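Local coordinates for Fe-regulated protein B (Neisseria meningitidis, PDB 4AIP), which is an iron-regulated TonB-dependent transporter of the meningococcal outer membrane, probably carrying iron-siderophore complexes across it, at residues V632-T637 with Y657-T662; G588-A593 with G605-K610; S309-A314 with A330-K335. One frame throughout, in Å; residues are numbered along the deposited sequence.

Interaction 1 (V632-T637 with Y657-T662)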
ATOM      1  N   VAL B 632     -32.601  24.364   6.772  1.00 21.28           N
ATOM      2  CA  VAL B 632     -31.311  25.022   6.903  1.00 20.05           C
ATOM      3  C   VAL B 632     -31.598  26.481   7.117  1.00 18.99           C
ATOM      4  O   VAL B 632     -32.545  27.001   6.541  1.00 18.86           O
ATOM      5  CB  VAL B 632     -30.515  24.856   5.574  1.00 20.24           C
ATOM      6  CG1 VAL B 632     -29.199  25.759   5.531  1.00 19.31           C
ATOM      7  CG2 VAL B 632     -30.211  23.358   5.321  1.00 18.71           C
ATOM      8  N   GLY B 633     -30.761  27.168   7.875  1.00 17.73           N
ATOM      9  CA  GLY B 633     -31.003  28.581   8.073  1.00 16.88           C
ATOM     10  C   GLY B 633     -30.786  29.341   6.788  1.00 16.46           C
ATOM     11  O   GLY B 633     -30.059  28.894   5.886  1.00 17.19           O
ATOM     12  N   ARG B 634     -31.430  30.481   6.668  1.00 16.25           N
ATOM     13  CA  ARG B 634     -31.123  31.300   5.542  1.00 17.50           C
ATOM     14  C   ARG B 634     -29.614  31.565   5.470  1.00 17.81           C
ATOM     15  O   ARG B 634     -28.977  31.895   6.485  1.00 17.86           O
ATOM     16  CB  ARG B 634     -31.845  32.605   5.681  1.00 18.39           C
ATOM     17  CG  ARG B 634     -31.362  33.515   4.609  1.00 23.28           C
ATOM     18  CD  ARG B 634     -32.473  34.231   3.985  1.00 28.14           C
ATOM     19  NE  ARG B 634     -32.415  35.632   4.368  1.00 36.00           N
ATOM     20  CZ  ARG B 634     -32.930  36.114   5.487  1.00 39.20           C
ATOM     21  NH1 ARG B 634     -33.526  35.286   6.336  1.00 43.25           N
ATOM     22  NH2 ARG B 634     -32.842  37.413   5.761  1.00 37.69           N
ATOM     23  N   THR B 635     -29.036  31.455   4.278  1.00 17.80           N
ATOM     24  CA  THR B 635     -27.607  31.399   4.157  1.00 14.77           C
ATOM     25  C   THR B 635     -27.122  32.512   3.312  1.00 15.04           C
ATOM     26  O   THR B 635     -27.549  32.676   2.175  1.00 16.53           O
ATOM     27  CB  THR B 635     -27.197  30.044   3.556  1.00 15.94           C
ATOM     28  OG1 THR B 635     -27.446  29.018   4.526  1.00 17.60           O
ATOM     29  CG2 THR B 635     -25.735  29.991   3.164  1.00 13.07           C
ATOM     30  N   TRP B 636     -26.173  33.249   3.863  1.00 14.26           N
ATOM     31  CA  TRP B 636     -25.535  34.350   3.161  1.00 14.24           C
ATOM     32  C   TRP B 636     -24.096  33.970   2.876  1.00 14.31           C
ATOM     33  O   TRP B 636     -23.399  33.395   3.725  1.00 12.61           O
ATOM     34  CB  TRP B 636     -25.503  35.605   4.066  1.00 14.06           C
ATOM     35  CG  TRP B 636     -26.832  36.076   4.494  1.00 13.80           C
ATOM     36  CD1 TRP B 636     -27.615  35.567   5.523  1.00 18.18           C
ATOM     37  CD2 TRP B 636     -27.557  37.149   3.938  1.00 10.69           C
ATOM     38  NE1 TRP B 636     -28.769  36.275   5.620  1.00 18.93           N
ATOM     39  CE2 TRP B 636     -28.763  37.259   4.663  1.00 14.90           C
ATOM     40  CE3 TRP B 636     -27.313  38.031   2.886  1.00 15.00           C
ATOM     41  CZ2 TRP B 636     -29.741  38.191   4.347  1.00 14.33           C
ATOM     42  CZ3 TRP B 636     -28.293  39.008   2.592  1.00 16.62           C
ATOM     43  CH2 TRP B 636     -29.475  39.066   3.311  1.00 15.31           C
ATOM     44  N   THR B 637     -23.611  34.354   1.710  1.00 14.36           N
ATOM     45  CA  THR B 637     -22.190  34.174   1.450  1.00 14.10           C
ATOM     46  C   THR B 637     -21.714  35.400   0.754  1.00 14.08           C
ATOM     47  O   THR B 637     -22.475  36.025   0.056  1.00 14.23           O
ATOM     48  CB  THR B 637     -21.855  32.968   0.534  1.00 12.30           C
ATOM     49  OG1 THR B 637     -22.423  33.205  -0.756  1.00 13.80           O
ATOM     50  CG2 THR B 637     -22.344  31.689   1.121  1.00 12.23           C
ATOM     51  N   TYR B 657     -22.432  32.888   6.190  1.00 15.07           N
ATOM     52  CA  TYR B 657     -23.159  33.121   7.393  1.00 16.73           C
ATOM     53  C   TYR B 657     -24.436  32.427   7.203  1.00 16.64           C
ATOM     54  O   TYR B 657     -25.154  32.732   6.227  1.00 18.28           O
ATOM     55  CB  TYR B 657     -23.405  34.608   7.633  1.00 17.85           C
ATOM     56  CG  TYR B 657     -24.128  34.786   8.921  1.00 22.41           C
ATOM     57  CD1 TYR B 657     -23.463  34.588  10.144  1.00 27.23           C
ATOM     58  CD2 TYR B 657     -25.509  35.094   8.948  1.00 26.41           C
ATOM     59  CE1 TYR B 657     -24.154  34.685  11.370  1.00 27.38           C
ATOM     60  CE2 TYR B 657     -26.185  35.200  10.160  1.00 25.77           C
ATOM     61  CZ  TYR B 657     -25.510  34.981  11.350  1.00 25.72           C
ATOM     62  OH  TYR B 657     -26.182  35.090  12.535  1.00 33.49           O
ATOM     63  N   VAL B 658     -24.711  31.464   8.084  1.00 15.71           N
ATOM     64  CA  VAL B 658     -25.999  30.803   8.102  1.00 13.65           C
ATOM     65  C   VAL B 658     -26.750  31.205   9.378  1.00 15.88           C
ATOM     66  O   VAL B 658     -26.265  31.013  10.493  1.00 17.44           O
ATOM     67  CB  VAL B 658     -25.925  29.219   7.816  1.00 16.24           C
ATOM     68  CG1 VAL B 658     -24.521  28.708   7.545  1.00  7.37           C
ATOM     69  CG2 VAL B 658     -26.656  28.354   8.855  1.00 11.94           C
ATOM     70  N   GLN B 659     -27.927  31.789   9.199  1.00 16.57           N
ATOM     71  CA  GLN B 659     -28.810  32.183  10.289  1.00 16.41           C
ATOM     72  C   GLN B 659     -29.431  31.017  11.041  1.00 16.31           C
ATOM     73  O   GLN B 659     -29.417  29.850  10.608  1.00 13.13           O
ATOM     74  CB  GLN B 659     -29.962  33.022   9.748  1.00 17.46           C
ATOM     75  CG  GLN B 659     -29.529  34.397   9.302  1.00 17.31           C
ATOM     76  CD  GLN B 659     -30.650  35.105   8.567  1.00 21.21           C
ATOM     77  OE1 GLN B 659     -30.424  35.819   7.591  1.00 24.06           O
ATOM     78  NE2 GLN B 659     -31.866  34.891   9.026  1.00 15.94           N
ATOM     79  N   LYS B 660     -29.961  31.381  12.198  1.00 17.05           N
ATOM     80  CA  LYS B 660     -30.654  30.467  13.093  1.00 19.02           C
ATOM     81  C   LYS B 660     -31.830  29.880  12.329  1.00 17.58           C
ATOM     82  O   LYS B 660     -32.495  30.580  11.549  1.00 17.18           O
ATOM     83  CB  LYS B 660     -31.171  31.236  14.314  1.00 20.34           C
ATOM     84  CG  LYS B 660     -31.702  30.338  15.426  1.00 22.52           C
ATOM     85  CD  LYS B 660     -32.883  31.026  16.085  1.00 21.83           C
ATOM     86  CE  LYS B 660     -33.301  30.261  17.295  1.00 23.35           C
ATOM     87  NZ  LYS B 660     -33.881  31.196  18.327  1.00 22.09           N
ATOM     88  N   ALA B 661     -32.057  28.590  12.544  1.00 17.42           N
ATOM     89  CA  ALA B 661     -33.094  27.830  11.833  1.00 17.32           C
ATOM     90  C   ALA B 661     -33.910  27.186  12.886  1.00 17.75           C
ATOM     91  O   ALA B 661     -33.371  26.925  13.982  1.00 18.01           O
ATOM     92  CB  ALA B 661     -32.466  26.740  10.934  1.00 16.93           C
ATOM     93  N   THR B 662     -35.152  26.853  12.522  1.00 18.32           N
ATOM     94  CA  THR B 662     -36.198  26.365  13.428  1.00 19.65           C
ATOM     95  C   THR B 662     -37.046  25.324  12.652  1.00 22.44           C
ATOM     96  O   THR B 662     -37.411  25.536  11.473  1.00 20.30           O
ATOM     97  CB  THR B 662     -37.153  27.583  13.898  1.00 19.84           C
ATOM     98  OG1 THR B 662     -36.539  28.360  14.956  1.00 19.31           O
ATOM     99  CG2 THR B 662     -38.431  27.099  14.415  1.00 20.94           C
TER
HETATM  100  O   HOH W   1     -33.154  31.162   8.829  1.00  5.90           O
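The guanidinium of Arg634 has the amide oxygen of Gln659 over the centre of one face, with OE1 3.3 Å from CZ. The amide stands almost upright on it, the two planes turned 76° apart. NH1 also comes near NE2, but both are donors and the approach is a contact, not a bond; the carbonyl oxygen simply rests over the guanidinium. The same OE1 meets the indole of Trp636 at its edge: NE1 donates to it at 2.6 Å, close to straight at 167°, in the ring plane and on a lone pair of the carbonyl. Tyr657 O lies at the edge of the indole too, while Trp636 CD1 touches the edge of the Tyr657 ring at CD2, 4.0 Å away. Gln659 reaches this spot with CG swung beside its own backbone N (chi1 -71°) and the chain extended beyond.

These residues sit where two adjacent strands of the transporter's beta-barrel, 635-644 and 649-662, begin to part. Trp636 and Tyr657 form an antiparallel hydrogen-bonded pair, and Thr635 faces Val658 on the other side of the sheet, where Thr635 and Thr637 pack on Pro93 of the plug. Beyond them Gln659 N still bonds Arg634 O (2.9 Å), but the register then slips by one residue, bringing Gly633 opposite Ala661. A water bridges the strands here, accepting from Arg634 N at 2.8 Å and donating to Lys660 O. Gly633 CA closes on Gln659 O in a C-H...O contact of 3.2 Å. Within its own segment, Thr635 OG1 donates to Gly633 O at 2.9 Å. Outside the two segments, Gly633 N is hydrogen-bonded to ND1 of His719.

Interaction 2 (G588-A593 with G605-K610)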
ATOM      1  N   GLY B 588     -38.780  28.707  -2.279  1.00 13.52           N
ATOM      2  CA  GLY B 588     -37.853  29.700  -1.744  1.00 12.70           C
ATOM      3  C   GLY B 588     -37.216  30.524  -2.833  1.00 12.76           C
ATOM      4  O   GLY B 588     -37.758  30.663  -3.910  1.00 14.48           O
ATOM      5  N   TYR B 589     -36.039  31.036  -2.555  1.00 11.87           N
ATOM      6  CA  TYR B 589     -35.430  31.960  -3.418  1.00 12.93           C
ATOM      7  C   TYR B 589     -33.939  31.852  -3.226  1.00 13.39           C
ATOM      8  O   TYR B 589     -33.478  31.233  -2.252  1.00 13.37           O
ATOM      9  CB  TYR B 589     -35.955  33.392  -3.109  1.00 15.05           C
ATOM     10  CG  TYR B 589     -35.675  33.868  -1.702  1.00 14.40           C
ATOM     11  CD1 TYR B 589     -36.451  33.392  -0.620  1.00 18.21           C
ATOM     12  CD2 TYR B 589     -34.623  34.737  -1.436  1.00 15.17           C
ATOM     13  CE1 TYR B 589     -36.231  33.814   0.694  1.00 19.30           C
ATOM     14  CE2 TYR B 589     -34.372  35.191  -0.084  1.00 22.13           C
ATOM     15  CZ  TYR B 589     -35.176  34.721   0.962  1.00 20.79           C
ATOM     16  OH  TYR B 589     -34.961  35.128   2.265  1.00 18.12           O
ATOM     17  N   GLU B 590     -33.227  32.422  -4.207  1.00 13.79           N
ATOM     18  CA  GLU B 590     -31.792  32.700  -4.225  1.00 15.46           C
ATOM     19  C   GLU B 590     -31.524  34.053  -4.965  1.00 16.67           C
ATOM     20  O   GLU B 590     -32.092  34.315  -6.056  1.00 16.13           O
ATOM     21  CB  GLU B 590     -31.042  31.614  -4.974  1.00 14.82           C
ATOM     22  CG  GLU B 590     -29.504  31.762  -4.981  1.00 20.01           C
ATOM     23  CD  GLU B 590     -28.753  30.381  -5.178  1.00 30.27           C
ATOM     24  OE1 GLU B 590     -29.432  29.295  -5.097  1.00 30.89           O
ATOM     25  OE2 GLU B 590     -27.507  30.408  -5.422  1.00 22.64           O
ATOM     26  N   LEU B 591     -30.650  34.875  -4.374  1.00 14.85           N
ATOM     27  CA  LEU B 591     -30.102  36.033  -5.025  1.00 16.57           C
ATOM     28  C   LEU B 591     -28.566  35.891  -5.125  1.00 17.95           C
ATOM     29  O   LEU B 591     -27.922  35.247  -4.281  1.00 20.56           O
ATOM     30  CB  LEU B 591     -30.478  37.305  -4.248  1.00 15.03           C
ATOM     31  CG  LEU B 591     -31.969  37.675  -4.264  1.00 17.13           C
ATOM     32  CD1 LEU B 591     -32.314  38.737  -3.219  1.00 14.43           C
ATOM     33  CD2 LEU B 591     -32.419  38.140  -5.667  1.00 15.53           C
ATOM     34  N   GLY B 592     -27.980  36.490  -6.145  1.00 16.73           N
ATOM     35  CA  GLY B 592     -26.529  36.557  -6.240  1.00 17.62           C
ATOM     36  C   GLY B 592     -26.148  37.853  -6.976  1.00 19.22           C
ATOM     37  O   GLY B 592     -26.921  38.349  -7.850  1.00 20.03           O
ATOM     38  N   ALA B 593     -24.990  38.407  -6.626  1.00 17.04           N
ATOM     39  CA  ALA B 593     -24.465  39.577  -7.313  1.00 19.13           C
ATOM     40  C   ALA B 593     -22.982  39.484  -7.260  1.00 20.54           C
ATOM     41  O   ALA B 593     -22.427  38.852  -6.333  1.00 22.34           O
ATOM     42  CB  ALA B 593     -24.886  40.850  -6.639  1.00 18.72           C
ATOM     43  N   GLY B 605     -24.337  36.645  -2.106  1.00 10.12           N
ATOM     44  CA  GLY B 605     -25.362  35.697  -2.444  1.00  7.86           C
ATOM     45  C   GLY B 605     -26.119  35.331  -1.184  1.00  8.93           C
ATOM     46  O   GLY B 605     -25.562  35.413  -0.073  1.00  8.57           O
ATOM     47  N   VAL B 606     -27.385  34.900  -1.346  1.00  9.72           N
ATOM     48  CA  VAL B 606     -28.279  34.569  -0.216  1.00  9.65           C
ATOM     49  C   VAL B 606     -29.316  33.567  -0.742  1.00 10.65           C
ATOM     50  O   VAL B 606     -29.688  33.581  -1.933  1.00  8.94           O
ATOM     51  CB  VAL B 606     -29.002  35.889   0.364  1.00 11.54           C
ATOM     52  CG1 VAL B 606     -29.876  36.500  -0.723  1.00 10.69           C
ATOM     53  CG2 VAL B 606     -29.877  35.654   1.646  1.00  6.50           C
ATOM     54  N   SER B 607     -29.771  32.691   0.142  1.00 10.60           N
ATOM     55  CA  SER B 607     -30.616  31.619  -0.243  1.00 11.83           C
ATOM     56  C   SER B 607     -31.377  31.213   0.943  1.00 12.41           C
ATOM     57  O   SER B 607     -30.822  31.176   2.046  1.00 13.72           O
ATOM     58  CB  SER B 607     -29.790  30.433  -0.669  1.00 14.21           C
ATOM     59  OG  SER B 607     -30.606  29.271  -0.828  1.00 14.11           O
ATOM     60  N   HIS B 608     -32.666  30.979   0.743  1.00 12.25           N
ATOM     61  CA  HIS B 608     -33.475  30.364   1.770  1.00 14.23           C
ATOM     62  C   HIS B 608     -34.512  29.541   1.081  1.00 15.32           C
ATOM     63  O   HIS B 608     -35.097  29.980   0.071  1.00 14.75           O
ATOM     64  CB  HIS B 608     -34.178  31.385   2.644  1.00 15.82           C
ATOM     65  CG  HIS B 608     -34.979  30.771   3.746  1.00 21.52           C
ATOM     66  ND1 HIS B 608     -34.453  30.530   4.998  1.00 25.45           N
ATOM     67  CD2 HIS B 608     -36.261  30.322   3.774  1.00 26.87           C
ATOM     68  CE1 HIS B 608     -35.381  29.972   5.758  1.00 33.43           C
ATOM     69  NE2 HIS B 608     -36.487  29.837   5.040  1.00 34.07           N
ATOM     70  N   SER B 609     -34.772  28.361   1.658  1.00 16.24           N
ATOM     71  CA  SER B 609     -35.823  27.491   1.189  1.00 15.40           C
ATOM     72  C   SER B 609     -36.506  26.760   2.321  1.00 13.82           C
ATOM     73  O   SER B 609     -36.045  26.817   3.430  1.00 13.08           O
ATOM     74  CB  SER B 609     -35.215  26.554   0.184  1.00 16.71           C
ATOM     75  OG  SER B 609     -34.158  25.875   0.817  1.00 23.38           O
ATOM     76  N   LYS B 610     -37.626  26.086   2.051  1.00 14.43           N
ATOM     77  CA  LYS B 610     -38.427  25.484   3.119  1.00 16.60           C
ATOM     78  C   LYS B 610     -38.948  24.054   2.779  1.00 16.43           C
ATOM     79  O   LYS B 610     -40.102  23.890   2.399  1.00 19.29           O
ATOM     80  CB  LYS B 610     -39.588  26.425   3.478  1.00 17.05           C
ATOM     81  CG  LYS B 610     -40.439  25.998   4.697  1.00 24.19           C
ATOM     82  CD  LYS B 610     -41.851  26.692   4.645  1.00 31.81           C
ATOM     83  CE  LYS B 610     -42.532  26.761   6.021  1.00 32.47           C
ATOM     84  NZ  LYS B 610     -43.415  27.935   6.096  1.00 34.67           N
TER
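Tyr589 pairs with His608, and Leu591 with Val606, along two neighbouring antiparallel strands of the beta-barrel, a hairpin formed by 575-597 and 600-615. Four backbone hydrogen bonds join the strands in these two hydrogen-bonded pairs; the Tyr589 N to His608 O bond, for example, is 3.0 Å long. Between and beyond them, at the non-hydrogen-bonded pairs, C-H...O contacts take over: Glu590 CA lies 3.2 Å from Val606 O, and Gly605 CA is equally close to Leu591 O.

Polar side chains lie on the face shared by Glu590, Ser607 and Ser609. The carboxylate of Glu590 reaches into the plug, making salt bridges with Arg68 through OE2 and with Lys151 through OE1, one partner on each oxygen, which probably balances its negative charge.

Packing governs the opposite face. Tyr589 has its CG between the backbone N and the carbonyl carbon (chi1 60°), which brings the ring across toward strand 605-609, where it meets the CB of His608 obliquely, CE1 sitting 3.7 Å from that CB. The side chains of Leu591 and Val606 lie side by side, pointing the same way, with CB of Leu591 3.7 Å from CG1 of Val606.

Interaction 3 (S309-A314 with A330-K335)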
ATOM      1  N   SER B 309     -15.991   3.700  -7.746  1.00 12.72           N
ATOM      2  CA  SER B 309     -15.184   3.415  -8.896  1.00 15.15           C
ATOM      3  C   SER B 309     -16.089   3.464 -10.065  1.00 14.94           C
ATOM      4  O   SER B 309     -17.259   3.042 -10.039  1.00 14.12           O
ATOM      5  CB  SER B 309     -14.539   2.024  -8.886  1.00 14.07           C
ATOM      6  OG  SER B 309     -14.232   1.562  -7.602  1.00 28.03           O
ATOM      7  N   ASN B 310     -15.509   3.881 -11.159  1.00 14.30           N
ATOM      8  CA  ASN B 310     -16.267   4.006 -12.334  1.00 14.17           C
ATOM      9  C   ASN B 310     -15.362   3.706 -13.502  1.00 13.82           C
ATOM     10  O   ASN B 310     -14.332   4.380 -13.672  1.00 13.54           O
ATOM     11  CB  ASN B 310     -16.748   5.458 -12.450  1.00 14.63           C
ATOM     12  CG  ASN B 310     -17.812   5.612 -13.528  1.00 20.23           C
ATOM     13  OD1 ASN B 310     -18.500   4.630 -13.843  1.00 22.28           O
ATOM     14  ND2 ASN B 310     -17.941   6.824 -14.116  1.00 33.10           N
ATOM     15  N   THR B 311     -15.724   2.693 -14.285  1.00 11.73           N
ATOM     16  CA  THR B 311     -15.172   2.594 -15.638  1.00 11.75           C
ATOM     17  C   THR B 311     -16.228   3.080 -16.626  1.00 11.19           C
ATOM     18  O   THR B 311     -17.378   2.646 -16.561  1.00 10.91           O
ATOM     19  CB  THR B 311     -14.780   1.150 -16.032  1.00 12.93           C
ATOM     20  OG1 THR B 311     -14.057   0.512 -14.979  1.00 11.94           O
ATOM     21  CG2 THR B 311     -13.917   1.169 -17.212  1.00  6.83           C
ATOM     22  N   ASN B 312     -15.819   3.978 -17.516  1.00 11.48           N
ATOM     23  CA  ASN B 312     -16.724   4.741 -18.363  1.00 11.50           C
ATOM     24  C   ASN B 312     -16.228   4.763 -19.783  1.00 10.63           C
ATOM     25  O   ASN B 312     -15.065   5.105 -20.013  1.00 11.57           O
ATOM     26  CB  ASN B 312     -16.766   6.198 -17.889  1.00 14.19           C
ATOM     27  CG  ASN B 312     -17.836   7.030 -18.659  1.00 14.68           C
ATOM     28  OD1 ASN B 312     -19.034   6.824 -18.469  1.00 18.05           O
ATOM     29  ND2 ASN B 312     -17.410   7.939 -19.513  1.00  9.82           N
ATOM     30  N   LEU B 313     -17.102   4.427 -20.739  1.00  9.76           N
ATOM     31  CA  LEU B 313     -16.793   4.609 -22.145  1.00  8.20           C
ATOM     32  C   LEU B 313     -17.663   5.733 -22.670  1.00  8.48           C
ATOM     33  O   LEU B 313     -18.895   5.707 -22.472  1.00  9.82           O
ATOM     34  CB  LEU B 313     -17.107   3.369 -22.934  1.00  7.74           C
ATOM     35  CG  LEU B 313     -16.813   3.450 -24.453  1.00  6.74           C
ATOM     36  CD1 LEU B 313     -15.337   3.620 -24.781  1.00  7.10           C
ATOM     37  CD2 LEU B 313     -17.295   2.130 -25.106  1.00  7.49           C
ATOM     38  N   ALA B 314     -17.065   6.686 -23.364  1.00  6.72           N
ATOM     39  CA  ALA B 314     -17.791   7.833 -23.777  1.00  7.27           C
ATOM     40  C   ALA B 314     -17.466   8.122 -25.166  1.00  9.16           C
ATOM     41  O   ALA B 314     -16.275   8.088 -25.567  1.00  9.62           O
ATOM     42  CB  ALA B 314     -17.377   9.130 -22.901  1.00  6.77           C
ATOM     43  N   ALA B 330     -21.382   4.734 -21.629  1.00  9.77           N
ATOM     44  CA  ALA B 330     -21.789   3.443 -21.037  1.00 10.08           C
ATOM     45  C   ALA B 330     -20.794   3.241 -19.936  1.00  9.70           C
ATOM     46  O   ALA B 330     -19.609   3.472 -20.124  1.00  9.32           O
ATOM     47  CB  ALA B 330     -21.707   2.295 -22.052  1.00 12.93           C
ATOM     48  N   TYR B 331     -21.244   2.832 -18.770  1.00  8.86           N
ATOM     49  CA  TYR B 331     -20.337   2.837 -17.657  1.00 10.51           C
ATOM     50  C   TYR B 331     -20.704   1.733 -16.723  1.00 10.83           C
ATOM     51  O   TYR B 331     -21.781   1.177 -16.821  1.00  8.68           O
ATOM     52  CB  TYR B 331     -20.467   4.169 -16.893  1.00 13.39           C
ATOM     53  CG  TYR B 331     -21.830   4.476 -16.280  1.00 16.51           C
ATOM     54  CD1 TYR B 331     -22.144   4.042 -15.008  1.00 19.20           C
ATOM     55  CD2 TYR B 331     -22.773   5.240 -16.974  1.00 19.03           C
ATOM     56  CE1 TYR B 331     -23.385   4.317 -14.431  1.00 20.51           C
ATOM     57  CE2 TYR B 331     -23.988   5.548 -16.407  1.00 20.30           C
ATOM     58  CZ  TYR B 331     -24.284   5.076 -15.143  1.00 20.11           C
ATOM     59  OH  TYR B 331     -25.471   5.393 -14.598  1.00 21.22           O
ATOM     60  N   VAL B 332     -19.821   1.475 -15.769  1.00 12.05           N
ATOM     61  CA  VAL B 332     -20.125   0.600 -14.623  1.00 13.69           C
ATOM     62  C   VAL B 332     -19.563   1.240 -13.363  1.00 13.09           C
ATOM     63  O   VAL B 332     -18.382   1.493 -13.291  1.00 13.14           O
ATOM     64  CB  VAL B 332     -19.574  -0.843 -14.830  1.00 15.81           C
ATOM     65  CG1 VAL B 332     -18.149  -0.805 -15.254  1.00 19.60           C
ATOM     66  CG2 VAL B 332     -19.695  -1.694 -13.619  1.00 18.34           C
ATOM     67  N   LEU B 333     -20.437   1.514 -12.393  1.00 14.05           N
ATOM     68  CA  LEU B 333     -20.126   2.256 -11.206  1.00 14.10           C
ATOM     69  C   LEU B 333     -20.247   1.255 -10.089  1.00 12.82           C
ATOM     70  O   LEU B 333     -21.247   0.484 -10.029  1.00 12.30           O
ATOM     71  CB  LEU B 333     -21.198   3.310 -11.022  1.00 16.28           C
ATOM     72  CG  LEU B 333     -20.956   4.687 -10.450  1.00 19.60           C
ATOM     73  CD1 LEU B 333     -22.304   5.360 -10.369  1.00 21.27           C
ATOM     74  CD2 LEU B 333     -20.310   4.635  -9.094  1.00 20.78           C
ATOM     75  N   GLU B 334     -19.240   1.266  -9.219  1.00 11.99           N
ATOM     76  CA  GLU B 334     -19.199   0.367  -8.071  1.00 13.87           C
ATOM     77  C   GLU B 334     -19.093   1.145  -6.828  1.00 13.53           C
ATOM     78  O   GLU B 334     -18.241   2.055  -6.725  1.00 15.57           O
ATOM     79  CB  GLU B 334     -17.973  -0.515  -8.080  1.00 15.50           C
ATOM     80  CG  GLU B 334     -17.953  -1.494  -9.193  1.00 19.25           C
ATOM     81  CD  GLU B 334     -18.841  -2.765  -8.936  1.00 22.91           C
ATOM     82  OE1 GLU B 334     -19.204  -3.062  -7.737  1.00 21.37           O
ATOM     83  OE2 GLU B 334     -19.108  -3.467  -9.969  1.00 21.80           O
ATOM     84  N   LYS B 335     -19.934   0.775  -5.875  1.00 13.66           N
ATOM     85  CA  LYS B 335     -19.845   1.356  -4.580  1.00 14.55           C
ATOM     86  C   LYS B 335     -19.597   0.270  -3.567  1.00 14.87           C
ATOM     87  O   LYS B 335     -20.343  -0.734  -3.463  1.00 13.21           O
ATOM     88  CB  LYS B 335     -21.073   2.131  -4.241  1.00 16.06           C
ATOM     89  CG  LYS B 335     -20.605   3.357  -3.501  1.00 21.44           C
ATOM     90  CD  LYS B 335     -21.600   4.485  -3.395  1.00 23.92           C
ATOM     91  CE  LYS B 335     -22.818   4.010  -4.144  1.00 24.93           C
ATOM     92  NZ  LYS B 335     -23.622   4.840  -5.014  1.00 23.38           N
TER
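Thr311 and Val332 meet on one face of the paired strands, CB of the threonine 4.0 Å from CG1 of the valine. Val332 places CG1 between its backbone N and carbonyl carbon (chi1 49°), which turns that methyl toward strand 309-314. Thr311 keeps OG1 beside its backbone N, where the hydroxyl is hydrogen-bonded to His270 ND1 on the next strand. Glu334, also on this face, bends at chi2 (-80°), so of its side chain only CB stays near Ser309 O and the carboxylate leads off to a weak hydrogen bond with Thr360.

On the other face lie Asn310, Asn312, Tyr331 and Leu333. Tyr331 has chi1 at 62°; its CB stays packed against Thr311 O, 3.5 Å away, while the phenol end leads away from strand 309-314 and the side chain touches Ala124 of the plug. Leu333 sets CD2 3.6 Å from Ser309 O.

Beneath the side chains, six backbone hydrogen bonds hold three pairs in register, among them Leu313 N to Ala330 O at 2.8 Å. With a bound detergent about 6 Å from the side chain of Thr311 on one face and the plug on the other, this is the wall of a TonB-dependent receptor's plug-filled beta-barrel.

Following the chain from the N terminus past the plug, interaction 3 comes first, closing a loop of 15 residues that includes the hairpin turn between strands 302-318 and 325-339. Interaction 2 closes 11 residues of 575-597 and 600-615, and interaction 1 closes 19 residues at the open end of 635-644 and 649-662. All three are hairpin contacts in series; none nests in or crosses another. Interactions 2 and 1 are direct neighbours in the barrel wall, since strand 600-615 also pairs with 635-644: Thr635 N probably bonds to Ser607 O (2.9 Å), and Arg634 CB packs on His608 ND1. Interaction 3 lies on the opposite side of the chain's centre, its own centre about 37 Å from that of interaction 1.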